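Local coordinates for protein triacylglycerol lipase (Clostridium botulinum, PDB 5AH1) that hydrolyses ester bonds as a zinc-binding triacylglycerol lipase of the alpha/beta-hydrolase family and probably also degrades synthetic polyesters, at residues Y97-G102 and I179-G184; Y118-G123 and P164-N169. All coordinates share one frame; numbering follows the deposited sequence.

Contact 1. Residues Y97-G102 and I179-G184; sequences YKYWGG and IGHSMG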
ATOM      1  N   TYR A  97      -4.527  15.071  -9.205  1.00 14.06           N
ATOM      2  CA  TYR A  97      -5.029  14.572  -7.935  1.00 12.88           C
ATOM      3  C   TYR A  97      -4.015  13.583  -7.391  1.00 12.29           C
ATOM      4  O   TYR A  97      -3.693  12.611  -8.064  1.00 13.27           O
ATOM      5  CB  TYR A  97      -6.377  13.872  -8.109  1.00 12.88           C
ATOM      6  CG  TYR A  97      -7.074  13.629  -6.790  1.00 13.39           C
ATOM      7  CD1 TYR A  97      -7.909  14.588  -6.242  1.00 13.68           C
ATOM      8  CD2 TYR A  97      -6.880  12.451  -6.080  1.00 12.77           C
ATOM      9  CE1 TYR A  97      -8.532  14.379  -5.031  1.00 13.71           C
ATOM     10  CE2 TYR A  97      -7.494  12.246  -4.864  1.00 13.26           C
ATOM     11  CZ  TYR A  97      -8.326  13.207  -4.348  1.00 13.63           C
ATOM     12  OH  TYR A  97      -8.943  13.023  -3.134  1.00 15.81           O
ATOM     13  N   LYS A  98      -3.513  13.829  -6.183  1.00 11.73           N
ATOM     14  CA  LYS A  98      -2.414  13.034  -5.627  1.00 10.53           C
ATOM     15  C   LYS A  98      -2.888  11.856  -4.783  1.00 10.00           C
ATOM     16  O   LYS A  98      -3.816  11.987  -3.986  1.00 10.43           O
ATOM     17  CB  LYS A  98      -1.505  13.921  -4.760  1.00 11.61           C
ATOM     18  CG  LYS A  98      -0.804  15.014  -5.540  1.00 12.83           C
ATOM     19  CD  LYS A  98       0.354  14.476  -6.388  1.00 13.22           C
ATOM     20  CE  LYS A  98       0.980  15.565  -7.267  1.00 14.08           C
ATOM     21  NZ  LYS A  98       0.088  15.946  -8.384  1.00 15.36           N
ATOM     22  N   TYR A  99      -2.229  10.714  -4.928  1.00  9.87           N
ATOM     23  CA  TYR A  99      -2.484   9.604  -4.024  1.00  9.54           C
ATOM     24  C   TYR A  99      -2.215  10.074  -2.588  1.00  9.10           C
ATOM     25  O   TYR A  99      -3.005   9.829  -1.672  1.00  9.36           O
ATOM     26  CB  TYR A  99      -1.609   8.405  -4.351  1.00  9.18           C
ATOM     27  CG  TYR A  99      -1.974   7.170  -3.556  1.00  8.88           C
ATOM     28  CD1 TYR A  99      -1.430   6.940  -2.298  1.00  9.18           C
ATOM     29  CD2 TYR A  99      -2.865   6.234  -4.059  1.00  8.66           C
ATOM     30  CE1 TYR A  99      -1.747   5.797  -1.574  1.00  9.35           C
ATOM     31  CE2 TYR A  99      -3.196   5.112  -3.352  1.00  8.59           C
ATOM     32  CZ  TYR A  99      -2.646   4.892  -2.105  1.00  8.60           C
ATOM     33  OH  TYR A  99      -2.973   3.727  -1.438  1.00  8.98           O
ATOM     34  N   TRP A 100      -1.085  10.754  -2.415  1.00  9.16           N
ATOM     35  CA  TRP A 100      -0.663  11.215  -1.110  1.00  9.11           C
ATOM     36  C   TRP A 100      -1.153  12.636  -0.870  1.00  9.67           C
ATOM     37  O   TRP A 100      -0.446  13.611  -1.132  1.00 10.47           O
ATOM     38  CB  TRP A 100       0.858  11.110  -0.984  1.00  8.70           C
ATOM     39  CG  TRP A 100       1.316   9.668  -0.963  1.00  8.70           C
ATOM     40  CD1 TRP A 100       1.786   8.938  -2.027  1.00  8.53           C
ATOM     41  CD2 TRP A 100       1.314   8.775   0.162  1.00  8.27           C
ATOM     42  NE1 TRP A 100       2.089   7.655  -1.621  1.00  8.30           N
ATOM     43  CE2 TRP A 100       1.806   7.531  -0.282  1.00  8.12           C
ATOM     44  CE3 TRP A 100       0.955   8.918   1.505  1.00  8.57           C
ATOM     45  CZ2 TRP A 100       1.956   6.448   0.572  1.00  8.20           C
ATOM     46  CZ3 TRP A 100       1.120   7.852   2.357  1.00  9.08           C
ATOM     47  CH2 TRP A 100       1.601   6.628   1.889  1.00  8.98           C
ATOM     48  N   GLY A 101      -2.394  12.724  -0.399  1.00 10.31           N
ATOM     49  CA  GLY A 101      -2.994  13.963   0.057  1.00 10.48           C
ATOM     50  C   GLY A 101      -4.170  14.443  -0.767  1.00 10.92           C
ATOM     51  O   GLY A 101      -4.900  15.336  -0.354  1.00 11.81           O
ATOM     52  N   GLY A 102      -4.353  13.884  -1.959  1.00 11.55           N
ATOM     53  CA  GLY A 102      -5.461  14.300  -2.799  1.00 11.93           C
ATOM     54  C   GLY A 102      -5.268  15.676  -3.402  1.00 12.52           C
ATOM     55  O   GLY A 102      -4.396  15.874  -4.252  1.00 13.33           O
ATOM     56  N   ILE A 179       7.558   4.584   3.536  1.00  7.39           N
ATOM     57  CA  ILE A 179       6.196   4.649   4.048  1.00  7.67           C
ATOM     58  C   ILE A 179       5.256   4.140   2.974  1.00  7.81           C
ATOM     59  O   ILE A 179       5.234   4.686   1.871  1.00  8.33           O
ATOM     60  CB  ILE A 179       5.797   6.094   4.468  1.00  8.66           C
ATOM     61  CG1 ILE A 179       6.757   6.646   5.528  1.00  9.25           C
ATOM     62  CG2 ILE A 179       4.365   6.125   4.970  1.00  9.54           C
ATOM     63  CD1 ILE A 179       6.459   8.063   6.023  1.00 10.23           C
ATOM     64  N   GLY A 180       4.481   3.119   3.318  1.00  7.61           N
ATOM     65  CA  GLY A 180       3.611   2.474   2.356  1.00  7.88           C
ATOM     66  C   GLY A 180       2.191   2.365   2.853  1.00  7.60           C
ATOM     67  O   GLY A 180       1.946   1.858   3.937  1.00  9.12           O
ATOM     68  N   HIS A 181       1.247   2.824   2.034  1.00  7.25           N
ATOM     69  CA  HIS A 181      -0.174   2.763   2.371  1.00  6.76           C
ATOM     70  C   HIS A 181      -0.796   1.570   1.675  1.00  6.97           C
ATOM     71  O   HIS A 181      -0.465   1.268   0.524  1.00  7.10           O
ATOM     72  CB  HIS A 181      -0.874   4.052   1.950  1.00  7.69           C
ATOM     73  CG  HIS A 181      -2.354   4.037   2.163  1.00  7.73           C
ATOM     74  ND1 HIS A 181      -3.257   3.926   1.122  1.00  8.05           N
ATOM     75  CD2 HIS A 181      -3.089   4.054   3.299  1.00  8.60           C
ATOM     76  CE1 HIS A 181      -4.484   3.942   1.610  1.00  8.14           C
ATOM     77  NE2 HIS A 181      -4.409   4.009   2.930  1.00  8.64           N
ATOM     78  N   SER A 182      -1.741   0.909   2.332  0.50  7.19           N
ATOM     79  CA  SER A 182      -2.470  -0.167   1.670  0.50  7.69           C
ATOM     80  C   SER A 182      -1.429  -1.211   1.263  0.50  7.23           C
ATOM     81  O   SER A 182      -0.505  -1.507   2.017  0.50  7.10           O
ATOM     82  CB  SER A 182      -3.286   0.406   0.478  0.50  8.82           C
ATOM     83  OG  SER A 182      -3.639  -0.579  -0.483  0.50  9.84           O
ATOM     84  N   MET A 183      -1.588  -1.766   0.072  1.00  7.39           N
ATOM     85  CA  MET A 183      -0.639  -2.712  -0.491  1.00  8.47           C
ATOM     86  C   MET A 183       0.809  -2.190  -0.524  1.00  7.18           C
ATOM     87  O   MET A 183       1.763  -2.977  -0.545  1.00  7.88           O
ATOM     88  CB  MET A 183      -1.072  -3.073  -1.908  1.00  9.15           C
ATOM     89  CG  MET A 183      -0.403  -4.301  -2.464  1.00  9.73           C
ATOM     90  SD  MET A 183      -0.900  -4.558  -4.175  1.00  9.22           S
ATOM     91  CE  MET A 183      -0.073  -6.118  -4.437  1.00  9.71           C
ATOM     92  N   GLY A 184       0.983  -0.871  -0.520  1.00  7.17           N
ATOM     93  CA  GLY A 184       2.310  -0.279  -0.448  1.00  6.88           C
ATOM     94  C   GLY A 184       3.125  -0.781   0.744  1.00  6.14           C
ATOM     95  O   GLY A 184       4.325  -0.952   0.624  1.00  7.03           O
TER
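Trp-100 and His-181 bring the two backbones closest, yet their CA atoms remain 9.2 Å apart, so loop 97-102 reaches segment 179-184 through side chains, which also meet strand backbone. The latter segment leaves strand 176-181 of the alpha/beta-hydrolase sheet and enters helix 183-197. Its sequence, Gly-His-Ser-Met-Gly from Gly-180 to Gly-184, fits the GxSxG nucleophile elbow. Ser-182 sits at the sharp bend with a strained backbone (phi 60°), as expected of the nucleophile in this family, although that role is inferred here. The loop folds back on itself, since Lys-98 N donates to Gly-102 O.

Two aromatic side chains reach from the loop to the strand. CG of Trp-100 lies anti to its carbonyl carbon (chi1 -68°); the far CH2 corner of the indole lies 3.6 Å from His-181 CB. The same atom approaches Ile-179 CG2 at 4.2 Å, and the neighbouring CZ2 is 3.9 Å from Ile-179 O. Tyr-99 CD1 lies 3.6 Å above one indole face, offset toward the rim. The Tyr-99 and His-181 rings meet rim to rim with planes at 61°, neither ring over the face of the other.

Imidazole rotation is fixed from two directions: NE2 of His-181 is hydrogen-bonded to His-426 O, while ND1 faces the phenol. Tyr-99 OH also has a weak bond from Gly-85 N. His-181 is therefore a buried polar link just before the elbow serine. Its ND1 lies 2.6 Å from Tyr-99 OH, a short hydrogen bond that meets the imidazole edge in the ring plane.

Contact 2. Residues Y118-G123 and P164-N169; sequences YTATVG and PGIYKN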
ATOM      1  N   TYR A 118      10.252  12.004  -1.230  1.00 10.30           N
ATOM      2  CA  TYR A 118       9.999  11.601  -2.611  1.00 10.34           C
ATOM      3  C   TYR A 118       8.809  10.671  -2.673  1.00  9.88           C
ATOM      4  O   TYR A 118       8.407  10.064  -1.670  1.00  9.84           O
ATOM      5  CB  TYR A 118      11.223  10.880  -3.179  1.00 10.54           C
ATOM      6  CG  TYR A 118      12.475  11.685  -3.050  1.00 11.80           C
ATOM      7  CD1 TYR A 118      12.776  12.638  -4.000  1.00 12.91           C
ATOM      8  CD2 TYR A 118      13.326  11.545  -1.967  1.00 12.78           C
ATOM      9  CE1 TYR A 118      13.892  13.419  -3.900  1.00 13.40           C
ATOM     10  CE2 TYR A 118      14.472  12.336  -1.855  1.00 13.64           C
ATOM     11  CZ  TYR A 118      14.743  13.277  -2.824  1.00 13.22           C
ATOM     12  OH  TYR A 118      15.866  14.089  -2.745  1.00 15.28           O
ATOM     13  N   THR A 119       8.272  10.540  -3.876  1.00  9.30           N
ATOM     14  CA  THR A 119       7.143   9.660  -4.134  1.00  9.71           C
ATOM     15  C   THR A 119       7.554   8.650  -5.195  1.00  9.18           C
ATOM     16  O   THR A 119       8.064   9.025  -6.249  1.00 10.29           O
ATOM     17  CB  THR A 119       5.929  10.457  -4.640  1.00 10.08           C
ATOM     18  OG1 THR A 119       5.533  11.401  -3.637  1.00 10.42           O
ATOM     19  CG2 THR A 119       4.747   9.547  -4.926  1.00 11.08           C
ATOM     20  N   ALA A 120       7.368   7.370  -4.897  1.00  8.96           N
ATOM     21  CA  ALA A 120       7.611   6.316  -5.878  1.00  9.14           C
ATOM     22  C   ALA A 120       6.295   5.808  -6.428  1.00  9.44           C
ATOM     23  O   ALA A 120       5.300   5.734  -5.707  1.00 11.08           O
ATOM     24  CB  ALA A 120       8.399   5.188  -5.266  1.00 10.41           C
ATOM     25  N   THR A 121       6.309   5.403  -7.693  1.00  9.08           N
ATOM     26  CA  THR A 121       5.106   4.912  -8.349  1.00  9.48           C
ATOM     27  C   THR A 121       5.397   3.550  -8.966  1.00  9.12           C
ATOM     28  O   THR A 121       6.400   3.387  -9.668  1.00  9.89           O
ATOM     29  CB  THR A 121       4.597   5.941  -9.356  1.00 10.64           C
ATOM     30  OG1 THR A 121       4.264   7.126  -8.606  1.00 11.53           O
ATOM     31  CG2 THR A 121       3.380   5.429 -10.103  1.00 11.58           C
ATOM     32  N   VAL A 122       4.542   2.577  -8.660  1.00  8.35           N
ATOM     33  CA  VAL A 122       4.701   1.200  -9.095  1.00  8.88           C
ATOM     34  C   VAL A 122       3.382   0.677  -9.682  1.00  8.03           C
ATOM     35  O   VAL A 122       2.394   1.409  -9.723  1.00  9.13           O
ATOM     36  CB  VAL A 122       5.206   0.312  -7.929  1.00  9.24           C
ATOM     37  CG1 VAL A 122       6.561   0.826  -7.414  1.00 10.72           C
ATOM     38  CG2 VAL A 122       4.186   0.247  -6.789  1.00  9.47           C
ATOM     39  N   GLY A 123       3.356  -0.573 -10.155  1.00  8.79           N
ATOM     40  CA  GLY A 123       2.178  -1.080 -10.821  1.00  8.98           C
ATOM     41  C   GLY A 123       0.974  -1.081  -9.888  1.00  8.13           C
ATOM     42  O   GLY A 123       1.064  -1.605  -8.763  1.00  8.69           O
ATOM     43  N   PRO A 164      14.014   7.213 -14.400  1.00 12.54           N
ATOM     44  CA  PRO A 164      15.225   8.019 -14.195  1.00 13.09           C
ATOM     45  C   PRO A 164      15.908   7.816 -12.829  1.00 13.59           C
ATOM     46  O   PRO A 164      17.130   7.934 -12.736  1.00 14.04           O
ATOM     47  CB  PRO A 164      14.719   9.461 -14.371  1.00 14.04           C
ATOM     48  CG  PRO A 164      13.268   9.399 -14.029  1.00 13.33           C
ATOM     49  CD  PRO A 164      12.802   8.042 -14.497  1.00 12.94           C
ATOM     50  N   GLY A 165      15.136   7.501 -11.796  1.00 12.82           N
ATOM     51  CA  GLY A 165      15.680   7.353 -10.455  1.00 12.89           C
ATOM     52  C   GLY A 165      15.421   8.596  -9.640  1.00 14.12           C
ATOM     53  O   GLY A 165      15.821   9.686 -10.055  1.00 15.36           O
ATOM     54  N   ILE A 166      14.741   8.457  -8.505  1.00 13.33           N
ATOM     55  CA  ILE A 166      14.434   9.615  -7.651  0.51 14.33           C
ATOM     56  C   ILE A 166      15.384   9.778  -6.473  1.00 13.71           C
ATOM     57  O   ILE A 166      15.418  10.833  -5.854  1.00 14.78           O
ATOM     58  CB  ILE A 166      12.999   9.585  -7.083  0.51 15.94           C
ATOM     59  CG1 ILE A 166      12.739   8.249  -6.377  0.51 15.47           C
ATOM     60  CG2 ILE A 166      11.992   9.884  -8.191  0.51 17.11           C
ATOM     61  CD1 ILE A 166      11.475   8.188  -5.577  0.51 15.43           C
ATOM     62  N   TYR A 167      16.158   8.743  -6.151  1.00 13.01           N
ATOM     63  CA  TYR A 167      17.150   8.876  -5.075  1.00 13.27           C
ATOM     64  C   TYR A 167      18.340   8.001  -5.422  1.00 12.63           C
ATOM     65  O   TYR A 167      18.605   6.981  -4.788  1.00 12.63           O
ATOM     66  CB  TYR A 167      16.569   8.563  -3.687  1.00 13.43           C
ATOM     67  CG  TYR A 167      17.407   9.089  -2.538  1.00 13.44           C
ATOM     68  CD1 TYR A 167      17.611  10.460  -2.361  1.00 14.05           C
ATOM     69  CD2 TYR A 167      17.981   8.218  -1.618  1.00 13.22           C
ATOM     70  CE1 TYR A 167      18.376  10.937  -1.315  1.00 13.47           C
ATOM     71  CE2 TYR A 167      18.749   8.695  -0.562  1.00 13.14           C
ATOM     72  CZ  TYR A 167      18.949  10.059  -0.419  1.00 13.25           C
ATOM     73  OH  TYR A 167      19.701  10.550   0.628  1.00 14.71           O
ATOM     74  N   LYS A 168      19.058   8.430  -6.456  1.00 13.68           N
ATOM     75  CA  LYS A 168      20.029   7.579  -7.118  1.00 14.50           C
ATOM     76  C   LYS A 168      21.230   7.223  -6.255  1.00 15.47           C
ATOM     77  O   LYS A 168      21.900   6.222  -6.521  1.00 16.56           O
ATOM     78  CB  LYS A 168      20.504   8.237  -8.413  1.00 16.49           C
ATOM     79  CG  LYS A 168      19.445   8.294  -9.510  1.00 19.82           C
ATOM     80  CD  LYS A 168      20.045   8.795 -10.836  1.00 23.75           C
ATOM     81  CE  LYS A 168      19.696  10.246 -11.109  1.00 26.72           C
ATOM     82  NZ  LYS A 168      18.237  10.451 -11.369  1.00 28.02           N
ATOM     83  N   ASN A 169      21.477   8.030  -5.223  0.62 15.00           N
ATOM     84  CA  ASN A 169      22.642   7.866  -4.355  0.62 15.12           C
ATOM     85  C   ASN A 169      22.381   6.970  -3.140  0.62 13.97           C
ATOM     86  O   ASN A 169      23.241   6.834  -2.265  0.62 14.25           O
ATOM     87  CB  ASN A 169      23.160   9.240  -3.903  0.62 16.52           C
ATOM     88  CG  ASN A 169      22.099  10.072  -3.182  0.62 17.76           C
ATOM     89  OD1 ASN A 169      20.904  10.014  -3.505  0.62 18.84           O
ATOM     90  ND2 ASN A 169      22.540  10.868  -2.205  0.62 18.70           N
TER
HETATM   91  O   HOH W   1      17.415  12.725  -5.458  1.00 34.69           O
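Tyr-118 meets Ile-166 and Tyr-167 together. Its CB lies 3.6 Å from Ile-166 CD1, and one face of its ring receives Ile-166 O, which stands 3.6 Å above the plane and is offset toward the CD1-CE1 rim. Farther round the ring, CE2 touches Tyr-167 CD1 at 3.7 Å. The two side chains cross at about a right angle, but their ring planes are inclined at only 41°, so the pair is neither a stack nor a T-shaped arrangement. Tyr-118 OH is hydrogen-bonded to Glu-116 OE2. A water that donates to Ile-166 O at 2.8 Å reaches the phenol oxygen only weakly.

The strand to which Tyr-118 belongs, 117-120, is an outermost strand of the parallel alpha/beta-hydrolase sheet, and loop 164-169 lies against it on the way to strand 176-181. Thr-119 contributes backbone here: Ile-166, deposited in two conformers, has CD1 3.6 Å from Thr-119 O in the one described. CB of Thr-119 is directed away from the loop, and OG1 is hydrogen-bonded to Gln-107 OE1. Ala-120 follows, with CB 4.3 Å from the same Ile-166 methyl and also against Leu-135 and Tyr-138 of helix 128-140. Tyr-138 in turn touches the Ile-166 side chain.

The loop supplies its own internal polar tie. The Lys-168 side chain turns back so that NZ bonds Gly-165 O at 2.9 Å, tilted 28° from that carbonyl plane, and Pro-164 O at 3.1 Å, from well above the plane.

How the contacts relate
From the N terminus the chain runs through strand 80-83 into loop 97-102, the first half of contact 1, then along helix 106-112 to strand 117-120, where contact 2 begins. Helix 128-140 and the antiparallel pair 142-145 and 159-163 follow before loop 164-169 closes contact 2, with 40 residues between its segments. Strand 176-181 and the start of helix 183-197 then close contact 1, with 76 between, so contact 2 is nested within it. Both reach the same parallel sheet, in which strand 80-83 separates 117-120 from 176-181. Their centres are 14 Å apart, and they touch where Trp-100 CD1 packs on Thr-119 CG2 at 4.2 Å.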